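Local atomic coordinates of RagB/SusD domain protein (Flavobacterium johnsoniae, PDB entry 5J90), a protein that binds chitin and, as a SusD homologue, probably helps to capture chitin at the outer membrane for its uptake and use. Residues 200-205 against 235-240; 171-176 against 230-235; 295-300 against 314-319; 399-404 against 444-449. One frame throughout, in Å; residues are numbered along the deposited sequence.

Interaction 1: 200-205 against 235-240; sequences VRFANT and GVMLVN. With EDO (1,2-ethanediol), chain F.
Thr205 and Met237 cross at about a right angle, and the threonine hydroxyl is the centre of the contact. With OG1 beside its own backbone N (chi1 -49°), it bonds back to Arg201 O, 2.8 Å from OG1, and accepts a hydrogen bond from Met237 N, 3.0 Å from OG1. An alanine in place of Thr205 would probably leave Met237 N without its acceptor and the loop less firmly tied to the helix. One residue back, Asn204 ND2 reaches Gly235 O at 2.9 Å, the oxygen nearly in the amide plane, and ND2 also bonds to Gln232 OE1. Gly235 suits the spot because its phi is positive. Val236 N bonds to O2 of a 1,2-ethanediol at 3.0 Å, a molecule probably from the crystallisation liquor. The CG of Arg201 lies 3.5 Å from Gly235 O, while its guanidinium pairs with Glu197. Met237, extended beyond CG, runs beside Phe202 in the same direction, its CE 3.8 Å from Phe202 CD1. Helix 196-213 thus holds the loop after helix 219-231 through two hydrogen bonds of polar side chains and an apolar contact, a helix-to-loop joint within the helical, TPR-related SusD fold.

Interaction 2: 171-176 against 230-235; sequences ELTKRI and VAQKFG
Gln232 OE1, on the side chain whose NE2 meets Thr173, accepts two N-H groups: the backbone N of Phe234, 2.9 Å from OE1, and Asn204 ND2 of the neighbouring helix 196-213. The Phe234 nitrogen stands above the carbonyl plane of the amide, 49° out of it. Gripped in this way, the amide is fixed in rotation, and its NE2 meets Thr173 tip to tip, 3.1 Å from Thr173 OG1. The hydroxyl has a hydrogen-bond partner within its own helix, Val169 O, one turn earlier in helix 154-177. An alanine in place of Gln232 would probably leave Phe234 N without this acceptor and the turn freer to shift. The chain here makes a type I beta turn from Gln232 to Gly235 just after helix 219-231, and the turn presents Phe234 toward helix 154-177. Phe234 and Ile176 also reach toward each other tip to tip: Ile176 CD1 is 3.8 Å from Phe234 CE2, and Ile176 CG2 is as close to Phe234 CZ. Lys233 CG lies over the centre of the ring, 3.7 Å above its plane. Beyond it the chain passes Thr173 CG2, 3.9 Å from Lys233 CD, before NZ pairs with Asp177. The apolar touch is thus flanked by the Gln232 amide and the Lys233-Asp177 pair, so its rim is polar where the contact lies at the surface.

Interaction 3: 295-300 against 314-319; sequences NEYKGV and DFSGIG
Ser316 and Lys298 are joined by a pair of hydrogen bonds that run in opposite directions. Ser316 N gives its hydrogen to Lys298 O, at 2.9 Å and in the carbonyl plane. Lys298 N returns a bond to the serine side chain, 2.9 Å from Ser316 OG. The hydroxyl is brought round to the lysine because OG stands beside its own backbone N (chi1 -75°), and it also bonds to Asp288 O. A serine suits this place: it is small enough to lie close to Tyr297 CA, 3.3 Å from Ser316 OG, and its one oxygen can serve two backbone groups. Phe315, the residue most covered here, sets its ring with an edge toward the other segment. Gly299 O lies near the ring plane, 3.2 Å from Phe315 CD2, so the electron-rich oxygen faces the weakly positive C-H rim. Gly299 takes part through this carbonyl, whose oxygen also meets the Tyr387 hydroxyl. Val300 crosses the phenylalanine at a slant, its CG2 3.6 Å from Phe315 CB, and adds the apolar part of the contact. Lys298 lends its CB to the ring, 3.8 Å from Phe315 CD2. The rest of its chain, bent at chi2 and chi3, turns away, and NZ finds Glu272 and Val388 O. Both segments belong to the irregular region between helix 283-286 and strand 326-328. Strand 266-267 lies alongside, with Met267 bonded through its backbone to Val300 and Ser316, and Glu272 of helix 269-277 holds Gly299 N as well as the lysine.

Interaction 4: 399-404 against 444-449; sequences PVNNVT and YPKLFP
Pro445, which follows a cis peptide bond, puts its CB against the amide of Asn401, 3.6 Å from Asn401 CG. The next residue uses the same group: Lys446 N bonds to Asn401 OD1 at 2.9 Å, the donor nitrogen standing well above the carbonyl plane, 53° out of it. The amide can reach this far because CG stands anti to the backbone N (chi1 -158°). Gln418 also binds OD1 and Thr422 takes ND2, both from helix 413-428, so the buried amide is held at its two ends. Asparagine suits the place, since it offers an acceptor and a donor on one short arm. Asn401 is also the centre of an inverse gamma turn, closed by a weak bond of 3.1 Å from Asn402 N to Val400 O, and within this bend the CB of Asn401 points toward the other loop. Here two loops of the mainly helical SusD-type fold meet, one leading into helix 413-428 and the other leaving helix 432-442. Val400 CG2 lies on the lysine carbonyl, 3.6 Å from Lys446 O. Its apolar contact is with Phe448 CD1, 3.9 Å from CG2, the valine and the phenylalanine crossing obliquely. Lys446 gives its CB to Val400 O, 3.4 Å away, while the far end of its chain leads off from the contact. Phe448 packs in addition on Ala269 and Ser273 of helix 269-277.

The four contacts form two groups. Interactions 1 and 2 have centres 10 Å apart, share Gly235 and touch directly; their segments alternate along the chain, so the successive helices 154-177, 196-213 and 219-231, with the turn after the last, are tied together. Interactions 3 and 4 come later, in series, with centres 20 Å apart; their nearest atoms are about 7 Å apart, yet both meet helix 269-277, interaction 3 by polar bonds and interaction 4 largely by packing. Between the groups the centres are 30 to 44 Å apart, and interactions 2 and 3 lie on opposite sides of the chain's centre. One group joins successive helices and a turn, the other joins loop to loop, within a single SusD-family chain.

Interaction 1: 200-205 against 235-240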
loop_
_atom_site.group_PDB
_atom_site.type_symbol
_atom_site.label_atom_id
_atom_site.label_comp_id
_atom_site.label_asym_id
_atom_site.label_seq_id
_atom_site.Cartn_x
_atom_site.Cartn_y
_atom_site.Cartn_z
ATOM N N VAL A 200 0.834 8.668 -32.121
ATOM C CA VAL A 200 1.045 9.627 -31.039
ATOM C C VAL A 200 -0.228 9.768 -30.208
ATOM O O VAL A 200 -0.170 9.788 -28.974
ATOM C CB VAL A 200 1.511 11.005 -31.563
ATOM C CG1 VAL A 200 1.510 12.039 -30.432
ATOM C CG2 VAL A 200 2.894 10.892 -32.193
ATOM N N ARG A 201 -1.380 9.813 -30.869
ATOM C CA ARG A 201 -2.651 9.931 -30.171
ATOM C C ARG A 201 -2.878 8.702 -29.282
ATOM O O ARG A 201 -3.400 8.819 -28.161
ATOM C CB ARG A 201 -3.787 10.141 -31.188
ATOM C CG ARG A 201 -5.134 10.466 -30.578
ATOM C CD ARG A 201 -6.117 10.981 -31.639
ATOM N NE ARG A 201 -5.716 12.274 -32.188
ATOM C CZ ARG A 201 -5.334 12.484 -33.446
ATOM N NH1 ARG A 201 -5.278 11.479 -34.317
ATOM N NH2 ARG A 201 -5.012 13.709 -33.840
ATOM N N PHE A 202 -2.472 7.530 -29.765
ATOM C CA PHE A 202 -2.532 6.320 -28.947
ATOM C C PHE A 202 -1.593 6.463 -27.748
ATOM O O PHE A 202 -2.004 6.222 -26.609
ATOM C CB PHE A 202 -2.199 5.064 -29.769
ATOM C CG PHE A 202 -1.966 3.830 -28.928
ATOM C CD1 PHE A 202 -2.881 3.445 -27.955
ATOM C CD2 PHE A 202 -0.829 3.057 -29.109
ATOM C CE1 PHE A 202 -2.663 2.314 -27.169
ATOM C CE2 PHE A 202 -0.611 1.924 -28.329
ATOM C CZ PHE A 202 -1.523 1.557 -27.372
ATOM N N ALA A 203 -0.351 6.875 -27.987
ATOM C CA ALA A 203 0.599 7.053 -26.892
ATOM C C ALA A 203 0.060 8.013 -25.830
ATOM O O ALA A 203 0.211 7.756 -24.633
ATOM C CB ALA A 203 1.953 7.541 -27.416
ATOM N N ASN A 204 -0.554 9.121 -26.252
ATOM C CA ASN A 204 -1.154 10.053 -25.301
ATOM C C ASN A 204 -2.240 9.369 -24.471
ATOM O O ASN A 204 -2.347 9.586 -23.254
ATOM C CB ASN A 204 -1.775 11.255 -26.025
ATOM C CG ASN A 204 -0.753 12.108 -26.762
ATOM O OD1 ASN A 204 0.428 12.147 -26.412
ATOM N ND2 ASN A 204 -1.221 12.819 -27.785
ATOM N N THR A 205 -3.062 8.549 -25.122
ATOM C CA THR A 205 -4.174 7.910 -24.432
ATOM C C THR A 205 -3.659 6.839 -23.460
ATOM O O THR A 205 -4.182 6.681 -22.357
ATOM C CB THR A 205 -5.167 7.293 -25.432
ATOM O OG1 THR A 205 -5.489 8.267 -26.434
ATOM C CG2 THR A 205 -6.454 6.883 -24.726
ATOM N N GLY A 235 -3.789 15.348 -28.695
ATOM C CA GLY A 235 -4.707 14.891 -27.661
ATOM C C GLY A 235 -4.908 13.388 -27.599
ATOM O O GLY A 235 -4.072 12.606 -28.063
ATOM N N VAL A 236 -6.026 12.988 -27.008
ATOM C CA VAL A 236 -6.324 11.567 -26.846
ATOM C C VAL A 236 -7.395 11.111 -27.847
ATOM O O VAL A 236 -7.932 11.918 -28.624
ATOM C CB VAL A 236 -6.695 11.216 -25.383
ATOM C CG1 VAL A 236 -5.524 11.545 -24.445
ATOM C CG2 VAL A 236 -7.982 11.924 -24.936
ATOM N N MET A 237 -7.679 9.813 -27.872
ATOM C CA MET A 237 -8.670 9.277 -28.809
ATOM C C MET A 237 -9.996 10.023 -28.720
ATOM O O MET A 237 -10.471 10.328 -27.622
ATOM C CB MET A 237 -8.926 7.801 -28.521
ATOM C CG MET A 237 -7.712 6.913 -28.674
ATOM S SD MET A 237 -8.139 5.224 -28.228
ATOM C CE MET A 237 -6.527 4.465 -28.402
ATOM N N LEU A 238 -10.600 10.292 -29.884
ATOM C CA LEU A 238 -11.893 10.977 -29.952
ATOM C C LEU A 238 -12.946 10.196 -30.727
ATOM O O LEU A 238 -14.124 10.251 -30.404
ATOM C CB LEU A 238 -11.748 12.357 -30.595
ATOM C CG LEU A 238 -11.033 13.433 -29.790
ATOM C CD1 LEU A 238 -11.093 14.734 -30.570
ATOM C CD2 LEU A 238 -11.690 13.589 -28.433
ATOM N N VAL A 239 -12.519 9.488 -31.766
ATOM C CA VAL A 239 -13.451 8.747 -32.606
ATOM C C VAL A 239 -12.995 7.305 -32.680
ATOM O O VAL A 239 -11.834 6.996 -32.371
ATOM C CB VAL A 239 -13.575 9.346 -34.032
ATOM C CG1 VAL A 239 -14.109 10.776 -33.968
ATOM C CG2 VAL A 239 -12.245 9.291 -34.767
ATOM N N ASN A 240 -13.895 6.419 -33.090
ATOM C CA ASN A 240 -13.603 4.998 -33.033
ATOM C C ASN A 240 -12.447 4.555 -33.932
ATOM O O ASN A 240 -11.758 3.586 -33.610
ATOM C CB ASN A 240 -14.875 4.163 -33.210
ATOM C CG ASN A 240 -15.791 4.275 -32.007
ATOM O OD1 ASN A 240 -15.316 4.305 -30.866
ATOM N ND2 ASN A 240 -17.094 4.361 -32.239
HETATM C C1 EDO F . -9.403 16.205 -26.932
HETATM O O1 EDO F . -8.821 16.474 -28.214
HETATM C C2 EDO F . -8.674 15.044 -26.268
HETATM O O2 EDO F . -7.346 15.433 -25.913
#

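Interaction 2: 171-176 against 230-235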
loop_
_atom_site.group_PDB
_atom_site.type_symbol
_atom_site.label_atom_id
_atom_site.label_comp_id
_atom_site.label_asym_id
_atom_site.label_seq_id
_atom_site.Cartn_x
_atom_site.Cartn_y
_atom_site.Cartn_z
ATOM N N GLU A 171 9.614 12.466 -30.640
ATOM C CA GLU A 171 10.248 12.053 -31.892
ATOM C C GLU A 171 9.250 12.024 -33.047
ATOM O O GLU A 171 9.511 12.582 -34.123
ATOM C CB GLU A 171 10.926 10.687 -31.736
ATOM C CG GLU A 171 11.586 10.174 -33.011
ATOM C CD GLU A 171 12.775 11.014 -33.446
ATOM O OE1 GLU A 171 13.494 11.529 -32.566
ATOM O OE2 GLU A 171 12.993 11.153 -34.669
ATOM N N LEU A 172 8.105 11.384 -32.843
ATOM C CA LEU A 172 7.126 11.286 -33.922
ATOM C C LEU A 172 6.479 12.636 -34.232
ATOM O O LEU A 172 6.189 12.937 -35.393
ATOM C CB LEU A 172 6.059 10.240 -33.614
ATOM C CG LEU A 172 6.580 8.805 -33.540
ATOM C CD1 LEU A 172 5.441 7.868 -33.189
ATOM C CD2 LEU A 172 7.257 8.383 -34.851
ATOM N N THR A 173 6.247 13.450 -33.208
ATOM C CA THR A 173 5.646 14.765 -33.413
ATOM C C THR A 173 6.582 15.649 -34.237
ATOM O O THR A 173 6.128 16.388 -35.115
ATOM C CB THR A 173 5.280 15.440 -32.081
ATOM O OG1 THR A 173 4.268 14.661 -31.427
ATOM C CG2 THR A 173 4.745 16.839 -32.331
ATOM N N LYS A 174 7.879 15.549 -33.976
ATOM C CA LYS A 174 8.884 16.264 -34.768
ATOM C C LYS A 174 8.759 15.914 -36.255
ATOM O O LYS A 174 8.740 16.800 -37.123
ATOM C CB LYS A 174 10.285 15.918 -34.257
ATOM C CG LYS A 174 11.424 16.510 -35.062
ATOM C CD LYS A 174 12.765 16.098 -34.474
ATOM C CE LYS A 174 13.022 14.613 -34.671
ATOM N NZ LYS A 174 14.346 14.200 -34.113
ATOM N N ARG A 175 8.647 14.624 -36.553
ATOM C CA ARG A 175 8.542 14.173 -37.937
ATOM C C ARG A 175 7.228 14.588 -38.584
ATOM O O ARG A 175 7.198 14.960 -39.759
ATOM C CB ARG A 175 8.755 12.660 -38.012
ATOM C CG ARG A 175 10.172 12.277 -37.628
ATOM C CD ARG A 175 10.363 10.779 -37.506
ATOM N NE ARG A 175 11.701 10.481 -37.014
ATOM C CZ ARG A 175 12.712 10.069 -37.772
ATOM N NH1 ARG A 175 12.537 9.864 -39.073
ATOM N NH2 ARG A 175 13.893 9.843 -37.216
ATOM N N ILE A 176 6.139 14.539 -37.824
ATOM C CA ILE A 176 4.854 14.988 -38.329
ATOM C C ILE A 176 4.897 16.476 -38.663
ATOM O O ILE A 176 4.432 16.897 -39.729
ATOM C CB ILE A 176 3.724 14.720 -37.318
ATOM C CG1 ILE A 176 3.582 13.216 -37.078
ATOM C CG2 ILE A 176 2.402 15.324 -37.801
ATOM C CD1 ILE A 176 2.875 12.871 -35.784
ATOM N N VAL A 230 -3.647 15.015 -22.360
ATOM C CA VAL A 230 -4.722 15.784 -22.966
ATOM C C VAL A 230 -4.174 17.045 -23.635
ATOM O O VAL A 230 -4.677 17.478 -24.676
ATOM C CB VAL A 230 -5.794 16.123 -21.900
ATOM C CG1 VAL A 230 -6.797 17.141 -22.431
ATOM C CG2 VAL A 230 -6.498 14.852 -21.460
ATOM N N ALA A 231 -3.117 17.606 -23.061
ATOM C CA ALA A 231 -2.540 18.865 -23.543
ATOM C C ALA A 231 -1.708 18.725 -24.819
ATOM O O ALA A 231 -1.492 19.713 -25.537
ATOM C CB ALA A 231 -1.695 19.512 -22.443
ATOM N N GLN A 232 -1.215 17.518 -25.095
ATOM C CA GLN A 232 -0.391 17.286 -26.275
ATOM C C GLN A 232 -1.189 17.693 -27.509
ATOM O O GLN A 232 -2.410 17.553 -27.535
ATOM C CB GLN A 232 0.032 15.809 -26.344
ATOM C CG GLN A 232 1.333 15.544 -27.096
ATOM C CD GLN A 232 1.166 15.419 -28.605
ATOM O OE1 GLN A 232 0.106 15.041 -29.105
ATOM N NE2 GLN A 232 2.232 15.734 -29.338
ATOM N N LYS A 233 -0.499 18.184 -28.531
ATOM C CA LYS A 233 -1.191 18.793 -29.670
ATOM C C LYS A 233 -2.188 17.891 -30.399
ATOM O O LYS A 233 -3.120 18.393 -31.032
ATOM C CB LYS A 233 -0.207 19.432 -30.658
ATOM C CG LYS A 233 0.636 18.450 -31.433
ATOM C CD LYS A 233 1.669 19.168 -32.296
ATOM C CE LYS A 233 1.027 20.028 -33.355
ATOM N NZ LYS A 233 2.076 20.693 -34.193
ATOM N N PHE A 234 -2.013 16.571 -30.311
ATOM C CA PHE A 234 -2.943 15.646 -30.951
ATOM C C PHE A 234 -3.986 15.078 -29.984
ATOM O O PHE A 234 -4.950 14.422 -30.400
ATOM C CB PHE A 234 -2.179 14.530 -31.676
ATOM C CG PHE A 234 -1.185 15.045 -32.679
ATOM C CD1 PHE A 234 -1.608 15.855 -33.723
ATOM C CD2 PHE A 234 0.164 14.759 -32.570
ATOM C CE1 PHE A 234 -0.705 16.347 -34.647
ATOM C CE2 PHE A 234 1.070 15.250 -33.492
ATOM C CZ PHE A 234 0.632 16.048 -34.531
ATOM N N GLY A 235 -3.789 15.348 -28.695
ATOM C CA GLY A 235 -4.707 14.891 -27.661
ATOM C C GLY A 235 -4.908 13.388 -27.599
ATOM O O GLY A 235 -4.072 12.606 -28.063
#

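Interaction 3: 295-300 against 314-319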
loop_
_atom_site.group_PDB
_atom_site.type_symbol
_atom_site.label_atom_id
_atom_site.label_comp_id
_atom_site.label_asym_id
_atom_site.label_seq_id
_atom_site.Cartn_x
_atom_site.Cartn_y
_atom_site.Cartn_z
ATOM N N ASN A 295 -32.629 -18.872 -26.783
ATOM C CA ASN A 295 -32.954 -17.454 -26.927
ATOM C C ASN A 295 -32.722 -16.607 -25.677
ATOM O O ASN A 295 -33.153 -15.462 -25.615
ATOM C CB ASN A 295 -34.385 -17.272 -27.441
ATOM C CG ASN A 295 -34.645 -18.054 -28.713
ATOM O OD1 ASN A 295 -35.554 -18.885 -28.769
ATOM N ND2 ASN A 295 -33.841 -17.801 -29.739
ATOM N N GLU A 296 -32.041 -17.175 -24.686
ATOM C CA GLU A 296 -31.709 -16.443 -23.467
ATOM C C GLU A 296 -30.204 -16.236 -23.334
ATOM O O GLU A 296 -29.409 -17.055 -23.796
ATOM C CB GLU A 296 -32.225 -17.179 -22.227
ATOM C CG GLU A 296 -33.741 -17.275 -22.127
ATOM C CD GLU A 296 -34.197 -17.907 -20.819
ATOM O OE1 GLU A 296 -33.649 -17.542 -19.756
ATOM O OE2 GLU A 296 -35.097 -18.776 -20.851
ATOM N N TYR A 297 -29.831 -15.124 -22.710
ATOM C CA TYR A 297 -28.440 -14.872 -22.336
ATOM C C TYR A 297 -28.221 -15.331 -20.907
ATOM O O TYR A 297 -28.785 -14.758 -19.975
ATOM C CB TYR A 297 -28.106 -13.383 -22.487
ATOM C CG TYR A 297 -28.231 -12.929 -23.919
ATOM C CD1 TYR A 297 -27.227 -13.195 -24.840
ATOM C CD2 TYR A 297 -29.374 -12.271 -24.363
ATOM C CE1 TYR A 297 -27.340 -12.801 -26.162
ATOM C CE2 TYR A 297 -29.500 -11.877 -25.686
ATOM C CZ TYR A 297 -28.483 -12.145 -26.580
ATOM O OH TYR A 297 -28.590 -11.763 -27.898
ATOM N N LYS A 298 -27.419 -16.379 -20.736
ATOM C CA LYS A 298 -27.185 -16.948 -19.413
ATOM C C LYS A 298 -25.698 -17.061 -19.115
ATOM O O LYS A 298 -24.939 -17.626 -19.904
ATOM C CB LYS A 298 -27.844 -18.327 -19.276
ATOM C CG LYS A 298 -29.370 -18.289 -19.192
ATOM C CD LYS A 298 -29.856 -17.467 -18.001
ATOM C CE LYS A 298 -29.343 -18.011 -16.678
ATOM N NZ LYS A 298 -29.738 -17.132 -15.537
ATOM N N GLY A 299 -25.297 -16.522 -17.967
ATOM C CA GLY A 299 -23.898 -16.512 -17.585
ATOM C C GLY A 299 -23.596 -17.508 -16.489
ATOM O O GLY A 299 -24.500 -17.999 -15.797
ATOM N N VAL A 300 -22.308 -17.795 -16.328
ATOM C CA VAL A 300 -21.813 -18.766 -15.369
ATOM C C VAL A 300 -21.110 -18.039 -14.216
ATOM O O VAL A 300 -20.344 -17.090 -14.437
ATOM C CB VAL A 300 -20.838 -19.734 -16.054
ATOM C CG1 VAL A 300 -20.306 -20.753 -15.062
ATOM C CG2 VAL A 300 -21.529 -20.423 -17.232
ATOM N N ASP A 314 -23.287 -25.386 -21.734
ATOM C CA ASP A 314 -24.298 -24.934 -22.677
ATOM C C ASP A 314 -24.971 -23.628 -22.266
ATOM O O ASP A 314 -25.990 -23.235 -22.834
ATOM C CB ASP A 314 -25.326 -26.042 -22.955
ATOM C CG ASP A 314 -24.758 -27.152 -23.820
ATOM O OD1 ASP A 314 -23.831 -26.883 -24.616
ATOM O OD2 ASP A 314 -25.244 -28.302 -23.709
ATOM N N PHE A 315 -24.375 -22.933 -21.297
ATOM C CA PHE A 315 -24.736 -21.536 -21.038
ATOM C C PHE A 315 -24.237 -20.666 -22.209
ATOM O O PHE A 315 -23.656 -21.185 -23.168
ATOM C CB PHE A 315 -24.127 -21.071 -19.705
ATOM C CG PHE A 315 -24.917 -21.495 -18.481
ATOM C CD1 PHE A 315 -25.293 -22.820 -18.295
ATOM C CD2 PHE A 315 -25.267 -20.567 -17.511
ATOM C CE1 PHE A 315 -26.010 -23.203 -17.174
ATOM C CE2 PHE A 315 -25.988 -20.944 -16.386
ATOM C CZ PHE A 315 -26.355 -22.269 -16.216
ATOM N N SER A 316 -24.440 -19.352 -22.144
ATOM C CA SER A 316 -24.093 -18.485 -23.273
ATOM C C SER A 316 -22.605 -18.461 -23.618
ATOM O O SER A 316 -21.752 -18.328 -22.737
ATOM C CB SER A 316 -24.576 -17.050 -23.040
ATOM O OG SER A 316 -25.982 -16.932 -23.208
ATOM N N GLY A 317 -22.294 -18.572 -24.903
ATOM C CA GLY A 317 -20.922 -18.462 -25.357
ATOM C C GLY A 317 -20.527 -17.014 -25.608
ATOM O O GLY A 317 -21.366 -16.112 -25.593
ATOM N N ILE A 318 -19.235 -16.795 -25.835
ATOM C CA ILE A 318 -18.747 -15.479 -26.224
ATOM C C ILE A 318 -19.168 -15.252 -27.673
ATOM O O ILE A 318 -19.101 -16.167 -28.500
ATOM C CB ILE A 318 -17.215 -15.367 -26.066
ATOM C CG1 ILE A 318 -16.770 -15.891 -24.690
ATOM C CG2 ILE A 318 -16.767 -13.927 -26.293
ATOM C CD1 ILE A 318 -17.484 -15.246 -23.507
ATOM N N GLY A 319 -19.603 -14.037 -27.980
ATOM C CA GLY A 319 -20.291 -13.770 -29.233
ATOM C C GLY A 319 -19.462 -13.231 -30.382
ATOM O O GLY A 319 -18.231 -13.392 -30.434
#

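Interaction 4: 399-404 against 444-449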
loop_
_atom_site.group_PDB
_atom_site.type_symbol
_atom_site.label_atom_id
_atom_site.label_comp_id
_atom_site.label_asym_id
_atom_site.label_seq_id
_atom_site.Cartn_x
_atom_site.Cartn_y
_atom_site.Cartn_z
ATOM N N PRO A 399 -28.390 -8.857 -6.853
ATOM C CA PRO A 399 -27.456 -7.995 -7.584
ATOM C C PRO A 399 -26.553 -7.215 -6.632
ATOM O O PRO A 399 -26.950 -6.919 -5.502
ATOM C CB PRO A 399 -28.381 -7.039 -8.340
ATOM C CG PRO A 399 -29.646 -7.019 -7.531
ATOM C CD PRO A 399 -29.789 -8.402 -6.978
ATOM N N VAL A 400 -25.345 -6.892 -7.090
ATOM C CA VAL A 400 -24.412 -6.092 -6.292
ATOM C C VAL A 400 -24.054 -4.737 -6.909
ATOM O O VAL A 400 -23.717 -3.811 -6.177
ATOM C CB VAL A 400 -23.107 -6.864 -5.950
ATOM C CG1 VAL A 400 -23.406 -8.025 -5.010
ATOM C CG2 VAL A 400 -22.397 -7.352 -7.212
ATOM N N ASN A 401 -24.101 -4.609 -8.237
ATOM C CA ASN A 401 -23.762 -3.324 -8.853
ATOM C C ASN A 401 -25.035 -2.503 -9.010
ATOM O O ASN A 401 -25.658 -2.455 -10.082
ATOM C CB ASN A 401 -23.037 -3.497 -10.197
ATOM C CG ASN A 401 -22.224 -2.266 -10.577
ATOM O OD1 ASN A 401 -21.430 -1.766 -9.779
ATOM N ND2 ASN A 401 -22.432 -1.758 -11.780
ATOM N N ASN A 402 -25.435 -1.877 -7.912
ATOM C CA ASN A 402 -26.766 -1.294 -7.820
ATOM C C ASN A 402 -26.729 0.196 -8.078
ATOM O O ASN A 402 -26.771 1.016 -7.164
ATOM C CB ASN A 402 -27.390 -1.651 -6.472
ATOM C CG ASN A 402 -27.450 -3.151 -6.257
ATOM O OD1 ASN A 402 -27.740 -3.909 -7.189
ATOM N ND2 ASN A 402 -27.152 -3.594 -5.041
ATOM N N VAL A 403 -26.613 0.523 -9.356
ATOM C CA VAL A 403 -26.495 1.891 -9.824
ATOM C C VAL A 403 -27.160 1.967 -11.198
ATOM O O VAL A 403 -27.101 1.012 -11.979
ATOM C CB VAL A 403 -24.999 2.318 -9.906
ATOM C CG1 VAL A 403 -24.246 1.483 -10.933
ATOM C CG2 VAL A 403 -24.865 3.791 -10.209
ATOM N N THR A 404 -27.806 3.088 -11.489
ATOM C CA THR A 404 -28.429 3.277 -12.790
ATOM C C THR A 404 -27.439 3.905 -13.766
ATOM O O THR A 404 -26.350 4.340 -13.380
ATOM C CB THR A 404 -29.650 4.206 -12.698
ATOM O OG1 THR A 404 -29.221 5.491 -12.244
ATOM C CG2 THR A 404 -30.676 3.645 -11.733
ATOM N N TYR A 444 -14.810 -1.036 -8.709
ATOM C CA TYR A 444 -15.997 -0.977 -9.563
ATOM C C TYR A 444 -15.739 -1.692 -10.889
ATOM O O TYR A 444 -14.595 -1.818 -11.315
ATOM C CB TYR A 444 -16.369 0.484 -9.845
ATOM C CG TYR A 444 -16.711 1.298 -8.613
ATOM C CD1 TYR A 444 -17.582 0.804 -7.651
ATOM C CD2 TYR A 444 -16.165 2.561 -8.424
ATOM C CE1 TYR A 444 -17.902 1.554 -6.514
ATOM C CE2 TYR A 444 -16.468 3.315 -7.292
ATOM C CZ TYR A 444 -17.339 2.806 -6.349
ATOM O OH TYR A 444 -17.644 3.559 -5.229
ATOM N N PRO A 445 -16.802 -2.193 -11.541
ATOM C CA PRO A 445 -18.128 -2.309 -10.932
ATOM C C PRO A 445 -18.085 -3.333 -9.804
ATOM O O PRO A 445 -17.117 -4.095 -9.691
ATOM C CB PRO A 445 -18.979 -2.851 -12.083
ATOM C CG PRO A 445 -18.016 -3.707 -12.870
ATOM C CD PRO A 445 -16.716 -2.920 -12.822
ATOM N N LYS A 446 -19.107 -3.339 -8.952
ATOM C CA LYS A 446 -19.224 -4.373 -7.933
ATOM C C LYS A 446 -19.392 -5.729 -8.624
ATOM O O LYS A 446 -20.170 -5.855 -9.573
ATOM C CB LYS A 446 -20.422 -4.104 -7.011
ATOM C CG LYS A 446 -20.454 -2.708 -6.386
ATOM C CD LYS A 446 -19.223 -2.412 -5.547
ATOM C CE LYS A 446 -19.174 -3.269 -4.295
ATOM N NZ LYS A 446 -18.138 -2.777 -3.334
ATOM N N LEU A 447 -18.655 -6.728 -8.143
ATOM C CA LEU A 447 -18.666 -8.077 -8.713
ATOM C C LEU A 447 -19.095 -9.117 -7.682
ATOM O O LEU A 447 -18.895 -8.942 -6.480
ATOM C CB LEU A 447 -17.269 -8.440 -9.243
ATOM C CG LEU A 447 -16.668 -7.535 -10.322
ATOM C CD1 LEU A 447 -15.245 -7.976 -10.663
ATOM C CD2 LEU A 447 -17.540 -7.502 -11.579
ATOM N N PHE A 448 -19.666 -10.224 -8.144
ATOM C CA PHE A 448 -20.039 -11.297 -7.223
ATOM C C PHE A 448 -18.797 -11.956 -6.629
ATOM O O PHE A 448 -17.901 -12.377 -7.362
ATOM C CB PHE A 448 -20.871 -12.370 -7.939
ATOM C CG PHE A 448 -22.180 -11.869 -8.495
ATOM C CD1 PHE A 448 -23.061 -11.146 -7.702
ATOM C CD2 PHE A 448 -22.534 -12.140 -9.805
ATOM C CE1 PHE A 448 -24.269 -10.699 -8.210
ATOM C CE2 PHE A 448 -23.740 -11.692 -10.322
ATOM C CZ PHE A 448 -24.605 -10.975 -9.525
ATOM N N PRO A 449 -18.744 -12.080 -5.294
ATOM C CA PRO A 449 -17.604 -12.754 -4.661
ATOM C C PRO A 449 -17.582 -14.253 -4.962
ATOM O O PRO A 449 -18.629 -14.861 -5.202
ATOM C CB PRO A 449 -17.839 -12.514 -3.166
ATOM C CG PRO A 449 -19.321 -12.273 -3.048
ATOM C CD PRO A 449 -19.673 -11.511 -4.302
#